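Local coordinates for protein origin of replication complex subunit 1B (Arabidopsis thaliana, PDB 5HH7) that serves as an origin recognition complex subunit that binds replication origins, and reads the unmodified histone H3 tail through the BAH-PHD cassette present here, at residues T61-E66 against F74-L79; D68-G73 against W91-C96; A119-E124 against D206-F211; K125-D130 against Y155-E160. All blocks are in the same frame, centred on the assembly; numbering follows the deposited sequence.

Overall arrangement
The four contacts divide between the two modules of the cassette. Contacts 1 and 2 lie in the PHD finger with centres about 12 Å apart, and their segments alternate along the chain: 61-66, 68-73, 74-79, 91-96. Each holds part of one zinc site. Contacts 3 and 4, with centres also about 12 Å apart, belong to the BAH domain; they share helix 122-127 and join it to strands of the same sheet, with contact 4 nested inside the loop that contact 3 closes. At one of the module junctions Leu71 of contact 2 packs on Arg123 of contact 3 and Leu127 of contact 4. Contacts 1, 2 and 3 reach the bound H3 peptide, so both modules recognise it.

Contact 1 of 4, residues T61-E66 against F74-L79; sequences TNIMIE and FHLKCL. With ZN (zinc ion), chain C.
Asn62 reaches over to the turn that follows the second strand. Its CG stands anti to the backbone N (chi1 -177°), beside the carbonyl carbon, and the amide crosses the start of the Lys77 side chain obliquely. Asn62 OD1 accepts from Lys77 N at 3.0 Å; the N-H points almost straight at the oxygen but comes from a position tilted out of the amide plane. The backbone oxygen Asn62 O lies 3.2 Å from His75 CD2. Ile63 O takes the next amide, Leu76 N, at 3.0 Å and nearly in line with its C=O bond, while Ile63 CB and Leu76 CD1 pack with the two side chains pointing the same way. Met64 and His75 form a non-hydrogen-bonded antiparallel pair. The Met64 chain is extended as far as SD and then bends (chi3 -60°), which sets CE 3.4 Å from His75 NE2, oblique to the imidazole, whose ND1 binds the zinc ion at 2.6 Å. Ile65 and Phe74 make the hydrogen-bonded pair, with Ile65 N to Phe74 O at 2.8 Å and a return bond from Phe74 N. Ile65 CG2 meets Leu76 CD2 at 3.7 Å, the side chains crossing at about a right angle. This short hairpin is the two-stranded sheet of a PHD finger: His75 and Cys78 join Cys53 and Cys56 round one zinc ion, and strand 64-66 offers backbone hydrogen bonds to the H3 peptide.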
loop_
_atom_site.group_PDB
_atom_site.type_symbol
_atom_site.label_atom_id
_atom_site.label_comp_id
_atom_site.label_asym_id
_atom_site.label_seq_id
_atom_site.Cartn_x
_atom_site.Cartn_y
_atom_site.Cartn_z
ATOM N N THR A 61 -18.547 -11.049 -12.854
ATOM C CA THR A 61 -18.476 -11.832 -11.628
ATOM C C THR A 61 -17.286 -12.787 -11.637
ATOM O O THR A 61 -16.893 -13.304 -10.591
ATOM C CB THR A 61 -19.757 -12.657 -11.424
ATOM O OG1 THR A 61 -20.156 -13.236 -12.673
ATOM C CG2 THR A 61 -20.883 -11.777 -10.905
ATOM N N ASN A 62 -16.720 -13.032 -12.817
ATOM C CA ASN A 62 -15.572 -13.924 -12.931
ATOM C C ASN A 62 -14.384 -13.382 -12.149
ATOM O O ASN A 62 -14.108 -12.183 -12.185
ATOM C CB ASN A 62 -15.185 -14.150 -14.394
ATOM C CG ASN A 62 -14.039 -15.138 -14.548
ATOM O OD1 ASN A 62 -12.919 -14.761 -14.897
ATOM N ND2 ASN A 62 -14.313 -16.410 -14.277
ATOM N N ILE A 63 -13.698 -14.273 -11.440
ATOM C CA ILE A 63 -12.562 -13.895 -10.605
ATOM C C ILE A 63 -11.484 -13.175 -11.409
ATOM O O ILE A 63 -11.141 -13.582 -12.519
ATOM C CB ILE A 63 -11.956 -15.125 -9.889
ATOM C CG1 ILE A 63 -12.988 -15.748 -8.951
ATOM C CG2 ILE A 63 -10.706 -14.742 -9.108
ATOM C CD1 ILE A 63 -13.571 -14.769 -7.952
ATOM N N MET A 64 -10.969 -12.090 -10.841
ATOM C CA MET A 64 -9.920 -11.312 -11.474
ATOM C C MET A 64 -8.633 -11.450 -10.677
ATOM O O MET A 64 -8.634 -11.299 -9.453
ATOM C CB MET A 64 -10.333 -9.843 -11.554
ATOM C CG MET A 64 -9.335 -8.949 -12.270
ATOM S SD MET A 64 -9.904 -7.237 -12.378
ATOM C CE MET A 64 -11.427 -7.440 -13.299
ATOM N N ILE A 65 -7.536 -11.747 -11.364
ATOM C CA ILE A 65 -6.247 -11.843 -10.688
ATOM C C ILE A 65 -5.324 -10.689 -11.057
ATOM O O ILE A 65 -5.597 -9.921 -11.980
ATOM C CB ILE A 65 -5.540 -13.185 -10.959
ATOM C CG1 ILE A 65 -5.257 -13.355 -12.452
ATOM C CG2 ILE A 65 -6.377 -14.341 -10.428
ATOM C CD1 ILE A 65 -4.440 -14.588 -12.777
ATOM N N GLU A 66 -4.223 -10.590 -10.324
ATOM C CA GLU A 66 -3.307 -9.470 -10.434
ATOM C C GLU A 66 -1.950 -9.952 -10.928
ATOM O O GLU A 66 -1.411 -10.935 -10.421
ATOM C CB GLU A 66 -3.166 -8.817 -9.061
ATOM C CG GLU A 66 -2.156 -7.693 -8.974
ATOM C CD GLU A 66 -2.168 -7.040 -7.606
ATOM O OE1 GLU A 66 -1.358 -7.444 -6.743
ATOM O OE2 GLU A 66 -3.004 -6.137 -7.390
ATOM N N PHE A 74 -6.825 -9.030 -14.445
ATOM C CA PHE A 74 -7.189 -9.921 -15.543
ATOM C C PHE A 74 -8.201 -10.966 -15.087
ATOM O O PHE A 74 -7.962 -11.683 -14.117
ATOM C CB PHE A 74 -5.948 -10.635 -16.095
ATOM C CG PHE A 74 -4.878 -9.705 -16.597
ATOM C CD1 PHE A 74 -4.830 -9.336 -17.932
ATOM C CD2 PHE A 74 -3.913 -9.206 -15.735
ATOM C CE1 PHE A 74 -3.846 -8.483 -18.395
ATOM C CE2 PHE A 74 -2.932 -8.349 -16.191
ATOM C CZ PHE A 74 -2.899 -7.985 -17.523
ATOM N N HIS A 75 -9.333 -11.050 -15.783
ATOM C CA HIS A 75 -10.289 -12.125 -15.540
ATOM C C HIS A 75 -9.638 -13.458 -15.894
ATOM O O HIS A 75 -8.941 -13.560 -16.904
ATOM C CB HIS A 75 -11.556 -11.932 -16.381
ATOM C CG HIS A 75 -12.468 -10.856 -15.877
ATOM N ND1 HIS A 75 -13.131 -9.989 -16.719
ATOM C CD2 HIS A 75 -12.842 -10.517 -14.620
ATOM C CE1 HIS A 75 -13.860 -9.152 -16.003
ATOM N NE2 HIS A 75 -13.705 -9.454 -14.726
ATOM N N LEU A 76 -9.861 -14.473 -15.063
ATOM C CA LEU A 76 -9.349 -15.814 -15.336
ATOM C C LEU A 76 -9.866 -16.339 -16.671
ATOM O O LEU A 76 -9.112 -16.897 -17.469
ATOM C CB LEU A 76 -9.756 -16.783 -14.223
ATOM C CG LEU A 76 -9.132 -16.615 -12.837
ATOM C CD1 LEU A 76 -9.757 -17.604 -11.865
ATOM C CD2 LEU A 76 -7.622 -16.800 -12.895
ATOM N N LYS A 77 -11.160 -16.144 -16.905
ATOM C CA LYS A 77 -11.834 -16.665 -18.090
ATOM C C LYS A 77 -11.383 -15.975 -19.370
ATOM O O LYS A 77 -11.741 -16.397 -20.468
ATOM C CB LYS A 77 -13.341 -16.476 -17.951
ATOM C CG LYS A 77 -13.762 -15.018 -18.039
ATOM C CD LYS A 77 -15.249 -14.879 -18.286
ATOM C CE LYS A 77 -15.598 -13.464 -18.713
ATOM N NZ LYS A 77 -14.901 -13.067 -19.966
ATOM N N CYS A 78 -10.610 -14.903 -19.230
ATOM C CA CYS A 78 -10.231 -14.096 -20.382
ATOM C C CYS A 78 -8.776 -14.290 -20.784
ATOM O O CYS A 78 -8.330 -13.767 -21.808
ATOM C CB CYS A 78 -10.537 -12.625 -20.116
ATOM S SG CYS A 78 -12.298 -12.325 -19.878
ATOM N N LEU A 79 -8.045 -15.058 -19.984
ATOM C CA LEU A 79 -6.674 -15.414 -20.324
ATOM C C LEU A 79 -6.671 -16.361 -21.528
ATOM O O LEU A 79 -7.694 -16.963 -21.857
ATOM C CB LEU A 79 -5.980 -16.061 -19.125
ATOM C CG LEU A 79 -6.026 -15.240 -17.831
ATOM C CD1 LEU A 79 -5.322 -15.954 -16.692
ATOM C CD2 LEU A 79 -5.422 -13.869 -18.050
HETATM ZN ZN ZN C . -11.820 -9.754 -18.950
#

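Contact 2 of 4, residues D68-G73 against W91-C96; sequences DDCLGG and WICQFC. With ZN (zinc ion), chain D.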
loop_
_atom_site.group_PDB
_atom_site.type_symbol
_atom_site.label_atom_id
_atom_site.label_comp_id
_atom_site.label_asym_id
_atom_site.label_seq_id
_atom_site.Cartn_x
_atom_site.Cartn_y
_atom_site.Cartn_z
ATOM N N ASP A 68 1.927 -10.100 -11.158
ATOM C CA ASP A 68 3.039 -9.800 -10.256
ATOM C C ASP A 68 3.849 -8.587 -10.701
ATOM O O ASP A 68 4.408 -7.877 -9.868
ATOM C CB ASP A 68 3.992 -10.996 -10.143
ATOM C CG ASP A 68 3.399 -12.147 -9.366
ATOM O OD1 ASP A 68 2.375 -11.934 -8.685
ATOM O OD2 ASP A 68 3.966 -13.261 -9.432
ATOM N N ASP A 69 3.922 -8.364 -12.011
ATOM C CA ASP A 69 4.794 -7.325 -12.555
ATOM C C ASP A 69 4.108 -5.973 -12.741
ATOM O O ASP A 69 4.491 -4.987 -12.107
ATOM C CB ASP A 69 5.439 -7.785 -13.869
ATOM C CG ASP A 69 6.573 -8.765 -13.647
ATOM O OD1 ASP A 69 6.970 -8.944 -12.477
ATOM O OD2 ASP A 69 7.070 -9.347 -14.635
ATOM N N CYS A 70 3.097 -5.933 -13.606
ATOM C CA CYS A 70 2.426 -4.679 -13.933
ATOM C C CYS A 70 1.288 -4.356 -12.968
ATOM O O CYS A 70 0.750 -3.250 -12.992
ATOM C CB CYS A 70 1.892 -4.717 -15.369
ATOM S SG CYS A 70 0.288 -5.536 -15.548
ATOM N N LEU A 71 0.921 -5.326 -12.134
ATOM C CA LEU A 71 -0.183 -5.179 -11.180
ATOM C C LEU A 71 -1.542 -4.915 -11.834
ATOM O O LEU A 71 -2.479 -4.471 -11.173
ATOM C CB LEU A 71 0.132 -4.108 -10.130
ATOM C CG LEU A 71 1.295 -4.431 -9.192
ATOM C CD1 LEU A 71 1.469 -3.334 -8.149
ATOM C CD2 LEU A 71 1.069 -5.777 -8.524
ATOM N N GLY A 72 -1.648 -5.202 -13.126
ATOM C CA GLY A 72 -2.912 -5.065 -13.824
ATOM C C GLY A 72 -3.870 -6.182 -13.455
ATOM O O GLY A 72 -3.455 -7.231 -12.956
ATOM N N GLY A 73 -5.156 -5.955 -13.698
ATOM C CA GLY A 73 -6.176 -6.945 -13.405
ATOM C C GLY A 73 -6.572 -7.739 -14.635
ATOM O O GLY A 73 -6.637 -7.195 -15.738
ATOM N N TRP A 91 2.886 -15.383 -10.935
ATOM C CA TRP A 91 2.145 -15.263 -12.184
ATOM C C TRP A 91 2.301 -13.874 -12.780
ATOM O O TRP A 91 2.142 -12.872 -12.087
ATOM C CB TRP A 91 0.661 -15.574 -11.985
ATOM C CG TRP A 91 -0.123 -15.532 -13.269
ATOM C CD1 TRP A 91 -0.290 -16.553 -14.162
ATOM C CD2 TRP A 91 -0.833 -14.409 -13.806
ATOM N NE1 TRP A 91 -1.064 -16.136 -15.219
ATOM C CE2 TRP A 91 -1.411 -14.825 -15.024
ATOM C CE3 TRP A 91 -1.040 -13.095 -13.375
ATOM C CZ2 TRP A 91 -2.180 -13.973 -15.815
ATOM C CZ3 TRP A 91 -1.804 -12.251 -14.162
ATOM C CH2 TRP A 91 -2.366 -12.695 -15.368
ATOM N N ILE A 92 2.627 -13.825 -14.067
ATOM C CA ILE A 92 2.626 -12.570 -14.805
ATOM C C ILE A 92 1.772 -12.723 -16.052
ATOM O O ILE A 92 1.581 -13.831 -16.557
ATOM C CB ILE A 92 4.045 -12.114 -15.201
ATOM C CG1 ILE A 92 4.702 -13.136 -16.131
ATOM C CG2 ILE A 92 4.896 -11.876 -13.959
ATOM C CD1 ILE A 92 6.027 -12.673 -16.703
ATOM N N CYS A 93 1.255 -11.607 -16.549
ATOM C CA CYS A 93 0.355 -11.648 -17.689
ATOM C C CYS A 93 1.126 -11.772 -18.998
ATOM O O CYS A 93 2.357 -11.744 -19.012
ATOM C CB CYS A 93 -0.510 -10.398 -17.720
ATOM S SG CYS A 93 0.363 -8.959 -18.338
ATOM N N GLN A 94 0.387 -11.901 -20.096
ATOM C CA GLN A 94 0.981 -12.090 -21.414
ATOM C C GLN A 94 1.811 -10.891 -21.864
ATOM O O GLN A 94 2.828 -11.053 -22.537
ATOM C CB GLN A 94 -0.104 -12.395 -22.448
ATOM C CG GLN A 94 -1.255 -11.403 -22.453
ATOM C CD GLN A 94 -2.571 -12.039 -22.054
ATOM O OE1 GLN A 94 -2.628 -12.858 -21.136
ATOM N NE2 GLN A 94 -3.640 -11.669 -22.750
ATOM N N PHE A 95 1.377 -9.693 -21.489
ATOM C CA PHE A 95 2.072 -8.476 -21.891
ATOM C C PHE A 95 3.437 -8.364 -21.222
ATOM O O PHE A 95 4.407 -7.937 -21.848
ATOM C CB PHE A 95 1.220 -7.243 -21.590
ATOM C CG PHE A 95 -0.081 -7.217 -22.334
ATOM C CD1 PHE A 95 -0.111 -6.924 -23.687
ATOM C CD2 PHE A 95 -1.272 -7.492 -21.685
ATOM C CE1 PHE A 95 -1.305 -6.904 -24.379
ATOM C CE2 PHE A 95 -2.469 -7.473 -22.371
ATOM C CZ PHE A 95 -2.486 -7.178 -23.720
ATOM N N CYS A 96 3.511 -8.749 -19.953
ATOM C CA CYS A 96 4.778 -8.728 -19.233
ATOM C C CYS A 96 5.651 -9.918 -19.616
ATOM O O CYS A 96 6.872 -9.872 -19.479
ATOM C CB CYS A 96 4.544 -8.679 -17.725
ATOM S SG CYS A 96 4.072 -7.041 -17.144
HETATM ZN ZN ZN D . 1.597 -7.659 -16.455
#
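Asp68 and Trp91 are joined by a pair of hydrogen bonds beside the second zinc site of the PHD finger, the cross-braced fold in which the ligand pairs of the two metals alternate along the chain. Asp68 N donates to Trp91 O at 2.9 Å. In return Trp91 N donates to Asp68 OD2 at 2.8 Å, arriving from above the carboxylate, 55° out of its plane. Van der Waals contacts continue the interface: Ile92 CG2 lies 3.4 Å from Asp69 OD2, the side chains crossing at a slant, and Cys96 SG sits 3.6 Å from Cys70 CB. Metal coordination draws the two segments together, with Cys70 from one and Cys93 and Cys96 from the other, while Cys67 completes the site. Near this junction the H3 peptide is held by Leu71 O, which accepts from a basic side chain, and by Trp91, which packs on an apolar one. Backbone amides also turn toward the thiolates, which probably eases their negative charge. Gly72 N makes a weak bond to Cys70 SG. Cys93 is the N-cap of helix 94-98; its SG, between the backbone N and carbonyl carbon (chi1 77°), lies 2.6 Å from the zinc ion and accepts from Cys96 N at 3.5 Å.

Contact 3 of 4, residues A119-E124 against D206-F211; sequences ARTMRE and DGDDVF
The two oxygens of Asp208 are shared out between Thr121 and Arg123, neighbours at the same helix start. Thr121 meets the aspartate tip to tip, OG1 donating to Asp208 OD2 at 3.0 Å on the syn lone pair. Arg123 instead crosses Asp208 at about a right angle, guanidinium and carboxylate planes 89° apart. Arg123 NH1 donates a nearly straight hydrogen bond, part of a salt bridge, to the syn lone pair of Asp208 OD1, 3.1 Å away, with that oxygen close to the guanidinium plane. The Arg123 chain bends at chi2 (-125°), which sets CD 3.0 Å from Asp208 OD1. Thr121 OG1 sits above one guanidinium face, displaced from its centre. The same hydroxyl oxygen accepts from Glu124 N at 3.1 Å, making Thr121 the N-cap of helix 122-127. In this BAH domain the contact ties the start of that helix to the loop leading into strand 210-218, a loop that binds the H3 peptide through Gly207 O and Asp208 N. A water accepts from Arg123 N and donates to Asp208 OD2 at 2.8 Å and to Asp209 OD1 at 2.6 Å. Asp208 OD1 has a further salt bridge to Arg172, Asp209 OD1 a hydrogen bond with Tyr33, and Arg123 NH1 a second anionic partner in Glu51. Phe211 approaches Arg123 with its CZ 3.9 Å from Arg123 CG and its ring 59° from the guanidinium plane.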
loop_
_atom_site.group_PDB
_atom_site.type_symbol
_atom_site.label_atom_id
_atom_site.label_comp_id
_atom_site.label_asym_id
_atom_site.label_seq_id
_atom_site.Cartn_x
_atom_site.Cartn_y
_atom_site.Cartn_z
ATOM N N ALA A 119 -9.486 5.932 -13.689
ATOM C CA ALA A 119 -8.790 6.588 -12.588
ATOM C C ALA A 119 -7.836 5.623 -11.894
ATOM O O ALA A 119 -8.049 4.411 -11.900
ATOM C CB ALA A 119 -9.788 7.157 -11.592
ATOM N N ARG A 120 -6.783 6.169 -11.294
ATOM C CA ARG A 120 -5.782 5.355 -10.614
ATOM C C ARG A 120 -6.190 5.051 -9.176
ATOM O O ARG A 120 -6.757 5.901 -8.489
ATOM C CB ARG A 120 -4.425 6.061 -10.626
ATOM C CG ARG A 120 -3.876 6.349 -12.012
ATOM C CD ARG A 120 -2.469 6.919 -11.927
ATOM N NE ARG A 120 -2.439 8.215 -11.255
ATOM C CZ ARG A 120 -1.370 8.714 -10.643
ATOM N NH1 ARG A 120 -0.241 8.019 -10.607
ATOM N NH2 ARG A 120 -1.431 9.904 -10.060
ATOM N N THR A 121 -5.892 3.837 -8.718
ATOM C CA THR A 121 -6.154 3.476 -7.331
ATOM C C THR A 121 -5.146 4.165 -6.418
ATOM O O THR A 121 -4.117 4.664 -6.875
ATOM C CB THR A 121 -6.078 1.955 -7.103
ATOM O OG1 THR A 121 -4.722 1.514 -7.245
ATOM C CG2 THR A 121 -6.960 1.216 -8.102
ATOM N N MET A 122 -5.451 4.187 -5.126
ATOM C CA MET A 122 -4.582 4.799 -4.130
ATOM C C MET A 122 -3.240 4.067 -4.064
ATOM O O MET A 122 -2.185 4.685 -3.896
ATOM C CB MET A 122 -5.283 4.776 -2.771
ATOM C CG MET A 122 -4.739 5.748 -1.753
ATOM S SD MET A 122 -6.001 6.205 -0.546
ATOM C CE MET A 122 -7.092 7.210 -1.554
ATOM N N ARG A 123 -3.288 2.744 -4.195
ATOM C CA ARG A 123 -2.078 1.926 -4.234
ATOM C C ARG A 123 -1.225 2.268 -5.454
ATOM O O ARG A 123 0.002 2.362 -5.364
ATOM C CB ARG A 123 -2.447 0.440 -4.240
ATOM C CG ARG A 123 -1.376 -0.477 -4.824
ATOM C CD ARG A 123 -1.971 -1.311 -5.944
ATOM N NE ARG A 123 -1.474 -0.932 -7.260
ATOM C CZ ARG A 123 -2.134 -1.107 -8.401
ATOM N NH1 ARG A 123 -3.347 -1.651 -8.419
ATOM N NH2 ARG A 123 -1.579 -0.727 -9.534
ATOM N N GLU A 124 -1.880 2.467 -6.590
ATOM C CA GLU A 124 -1.182 2.854 -7.808
ATOM C C GLU A 124 -0.483 4.204 -7.628
ATOM O O GLU A 124 0.662 4.381 -8.047
ATOM C CB GLU A 124 -2.158 2.899 -8.985
ATOM C CG GLU A 124 -1.497 3.076 -10.337
ATOM C CD GLU A 124 -2.484 2.989 -11.492
ATOM O OE1 GLU A 124 -3.648 2.591 -11.264
ATOM O OE2 GLU A 124 -2.090 3.325 -12.627
ATOM N N ASP A 206 -6.349 -10.371 0.067
ATOM C CA ASP A 206 -6.785 -9.319 0.985
ATOM C C ASP A 206 -6.977 -7.938 0.355
ATOM O O ASP A 206 -7.257 -6.969 1.060
ATOM C CB ASP A 206 -5.838 -9.218 2.182
ATOM C CG ASP A 206 -5.971 -10.393 3.129
ATOM O OD1 ASP A 206 -6.927 -11.184 2.976
ATOM O OD2 ASP A 206 -5.125 -10.516 4.037
ATOM N N GLY A 207 -6.825 -7.845 -0.962
ATOM C CA GLY A 207 -7.177 -6.622 -1.665
ATOM C C GLY A 207 -6.030 -5.737 -2.117
ATOM O O GLY A 207 -4.853 -6.089 -2.000
ATOM N N ASP A 208 -6.390 -4.563 -2.625
ATOM C CA ASP A 208 -5.450 -3.691 -3.325
ATOM C C ASP A 208 -4.477 -2.958 -2.404
ATOM O O ASP A 208 -3.446 -2.460 -2.851
ATOM C CB ASP A 208 -6.226 -2.663 -4.151
ATOM C CG ASP A 208 -5.391 -2.052 -5.250
ATOM O OD1 ASP A 208 -4.570 -2.786 -5.835
ATOM O OD2 ASP A 208 -5.561 -0.847 -5.535
ATOM N N ASP A 209 -4.806 -2.887 -1.121
ATOM C CA ASP A 209 -4.061 -2.035 -0.206
ATOM C C ASP A 209 -3.104 -2.816 0.690
ATOM O O ASP A 209 -2.813 -2.411 1.816
ATOM C CB ASP A 209 -5.040 -1.194 0.612
ATOM C CG ASP A 209 -5.946 -0.356 -0.275
ATOM O OD1 ASP A 209 -5.412 0.443 -1.071
ATOM O OD2 ASP A 209 -7.182 -0.524 -0.213
ATOM N N VAL A 210 -2.605 -3.931 0.166
ATOM C CA VAL A 210 -1.689 -4.789 0.905
ATOM C C VAL A 210 -0.262 -4.612 0.401
ATOM O O VAL A 210 0.001 -4.709 -0.799
ATOM C CB VAL A 210 -2.099 -6.270 0.781
ATOM C CG1 VAL A 210 -1.050 -7.181 1.417
ATOM C CG2 VAL A 210 -3.467 -6.494 1.414
ATOM N N PHE A 211 0.659 -4.353 1.322
ATOM C CA PHE A 211 2.054 -4.150 0.957
ATOM C C PHE A 211 2.981 -5.010 1.800
ATOM O O PHE A 211 2.603 -5.494 2.866
ATOM C CB PHE A 211 2.439 -2.675 1.103
ATOM C CG PHE A 211 1.569 -1.754 0.309
ATOM C CD1 PHE A 211 1.853 -1.492 -1.023
ATOM C CD2 PHE A 211 0.452 -1.170 0.883
ATOM C CE1 PHE A 211 1.038 -0.653 -1.765
ATOM C CE2 PHE A 211 -0.366 -0.329 0.146
ATOM C CZ PHE A 211 -0.072 -0.072 -1.178
HETATM O O HOH W 1 -5.914 1.113 -3.580
#

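Contact 4 of 4, residues K125-D130 against Y155-E160; sequences KLLSGD and YMIPEE
Ile157 presses both branches of its side chain against the last turn of helix 122-127. Its CG2 lies 3.7 Å from Leu126 O and 4.1 Å from Leu127 CD2, the leucine and isoleucine side chains crossing at a slant. CG1 stands between the backbone N and the carbonyl carbon (chi1 63°), and the chain continues extended from there; CD1 comes to 3.5 Å from Leu127 O and also touches Gly129 N. At the margin, Glu160 OE2 approaches Gly129 CA to 3.7 Å. A water joins the segments where no direct bond does, donating to Leu127 O at 2.7 Å and to Glu159 OE1 at 2.9 Å. Behind this first shell the helix ends in a Schellman motif: Gly129, at positive phi, donates from its N to Leu126 O, and Asp130 N donates to Lys125 O at 2.7 Å. Across the contact, the bond from Glu160 N to Ile157 O belongs to the short 3-10 turn after strand 148-156, and Glu159 is held by a salt bridge to Arg165. Further out, Leu126 and Leu127 pack on Phe211 of strand 210-218, and Leu127 also meets Leu71 of the PHD finger. The helix C-terminus is therefore fitted to the turn that follows strand 148-156 by methyl groups laid against carbonyl oxygens; no direct hydrogen bond or salt bridge spans the two segments, and what joins them is van der Waals contact and the one water.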
loop_
_atom_site.group_PDB
_atom_site.type_symbol
_atom_site.label_atom_id
_atom_site.label_comp_id
_atom_site.label_asym_id
_atom_site.label_seq_id
_atom_site.Cartn_x
_atom_site.Cartn_y
_atom_site.Cartn_z
ATOM N N LYS A 125 -1.170 5.144 -6.986
ATOM C CA LYS A 125 -0.594 6.460 -6.726
ATOM C C LYS A 125 0.609 6.362 -5.789
ATOM O O LYS A 125 1.613 7.049 -5.984
ATOM C CB LYS A 125 -1.639 7.404 -6.131
ATOM C CG LYS A 125 -2.795 7.750 -7.058
ATOM C CD LYS A 125 -3.737 8.736 -6.384
ATOM C CE LYS A 125 -5.072 8.817 -7.106
ATOM N NZ LYS A 125 -6.038 9.707 -6.402
ATOM N N LEU A 126 0.498 5.515 -4.772
ATOM C CA LEU A 126 1.590 5.327 -3.824
ATOM C C LEU A 126 2.831 4.812 -4.535
ATOM O O LEU A 126 3.924 5.357 -4.383
ATOM C CB LEU A 126 1.196 4.343 -2.722
ATOM C CG LEU A 126 2.343 4.005 -1.767
ATOM C CD1 LEU A 126 2.759 5.243 -0.975
ATOM C CD2 LEU A 126 1.970 2.859 -0.835
ATOM N N LEU A 127 2.648 3.767 -5.334
ATOM C CA LEU A 127 3.767 3.099 -5.983
ATOM C C LEU A 127 4.374 3.916 -7.120
ATOM O O LEU A 127 5.455 3.595 -7.614
ATOM C CB LEU A 127 3.353 1.704 -6.464
ATOM C CG LEU A 127 2.918 0.757 -5.341
ATOM C CD1 LEU A 127 2.512 -0.622 -5.879
ATOM C CD2 LEU A 127 4.015 0.618 -4.278
ATOM N N SER A 128 3.686 4.977 -7.530
ATOM C CA SER A 128 4.232 5.879 -8.536
ATOM C C SER A 128 4.777 7.147 -7.881
ATOM O O SER A 128 5.207 8.074 -8.565
ATOM C CB SER A 128 3.176 6.229 -9.588
ATOM O OG SER A 128 2.145 7.020 -9.026
ATOM N N GLY A 129 4.747 7.179 -6.551
ATOM C CA GLY A 129 5.274 8.302 -5.794
ATOM C C GLY A 129 4.381 9.529 -5.780
ATOM O O GLY A 129 4.858 10.650 -5.583
ATOM N N ASP A 130 3.082 9.321 -5.973
ATOM C CA ASP A 130 2.135 10.430 -6.033
ATOM C C ASP A 130 1.298 10.568 -4.761
ATOM O O ASP A 130 0.391 11.394 -4.688
ATOM C CB ASP A 130 1.253 10.311 -7.274
ATOM C CG ASP A 130 2.036 10.516 -8.555
ATOM O OD1 ASP A 130 2.867 11.450 -8.593
ATOM O OD2 ASP A 130 1.837 9.740 -9.512
ATOM N N TYR A 155 6.987 5.509 5.088
ATOM C CA TYR A 155 7.449 4.438 4.226
ATOM C C TYR A 155 8.064 5.089 2.994
ATOM O O TYR A 155 7.851 6.280 2.732
ATOM C CB TYR A 155 6.301 3.510 3.817
ATOM C CG TYR A 155 5.818 2.584 4.917
ATOM C CD1 TYR A 155 6.505 1.412 5.216
ATOM C CD2 TYR A 155 4.669 2.873 5.646
ATOM C CE1 TYR A 155 6.072 0.557 6.215
ATOM C CE2 TYR A 155 4.225 2.022 6.652
ATOM C CZ TYR A 155 4.932 0.864 6.930
ATOM O OH TYR A 155 4.507 0.007 7.920
ATOM N N MET A 156 8.830 4.309 2.243
ATOM C CA MET A 156 9.421 4.790 1.003
ATOM C C MET A 156 9.441 3.664 -0.025
ATOM O O MET A 156 9.800 2.531 0.295
ATOM C CB MET A 156 10.838 5.316 1.251
ATOM C CG MET A 156 11.595 5.726 -0.016
ATOM S SD MET A 156 13.244 6.390 0.327
ATOM C CE MET A 156 12.831 7.977 1.052
ATOM N N ILE A 157 9.044 3.970 -1.254
ATOM C CA ILE A 157 9.106 2.986 -2.327
ATOM C C ILE A 157 10.553 2.863 -2.801
ATOM O O ILE A 157 11.321 3.821 -2.709
ATOM C CB ILE A 157 8.166 3.351 -3.498
ATOM C CG1 ILE A 157 8.584 4.673 -4.141
ATOM C CG2 ILE A 157 6.720 3.420 -3.016
ATOM C CD1 ILE A 157 7.747 5.049 -5.355
ATOM N N PRO A 158 10.938 1.670 -3.283
ATOM C CA PRO A 158 12.325 1.413 -3.690
ATOM C C PRO A 158 12.860 2.414 -4.713
ATOM O O PRO A 158 14.031 2.778 -4.634
ATOM C CB PRO A 158 12.254 0.005 -4.294
ATOM C CG PRO A 158 11.146 -0.650 -3.546
ATOM C CD PRO A 158 10.119 0.444 -3.336
ATOM N N GLU A 159 12.015 2.860 -5.641
ATOM C CA GLU A 159 12.438 3.811 -6.669
ATOM C C GLU A 159 12.966 5.112 -6.074
ATOM O O GLU A 159 13.798 5.787 -6.680
ATOM C CB GLU A 159 11.283 4.135 -7.623
ATOM C CG GLU A 159 11.048 3.109 -8.715
ATOM C CD GLU A 159 10.154 1.970 -8.266
ATOM O OE1 GLU A 159 9.767 1.943 -7.073
ATOM O OE2 GLU A 159 9.839 1.102 -9.110
ATOM N N GLU A 160 12.476 5.469 -4.888
ATOM C CA GLU A 160 12.822 6.751 -4.284
ATOM C C GLU A 160 14.071 6.711 -3.406
ATOM O O GLU A 160 14.555 7.754 -2.961
ATOM C CB GLU A 160 11.624 7.333 -3.528
ATOM C CG GLU A 160 10.504 7.779 -4.464
ATOM C CD GLU A 160 9.386 8.503 -3.746
ATOM O OE1 GLU A 160 9.340 8.440 -2.501
ATOM O OE2 GLU A 160 8.557 9.139 -4.430
HETATM O O HOH W 2 6.887 1.546 -6.708
#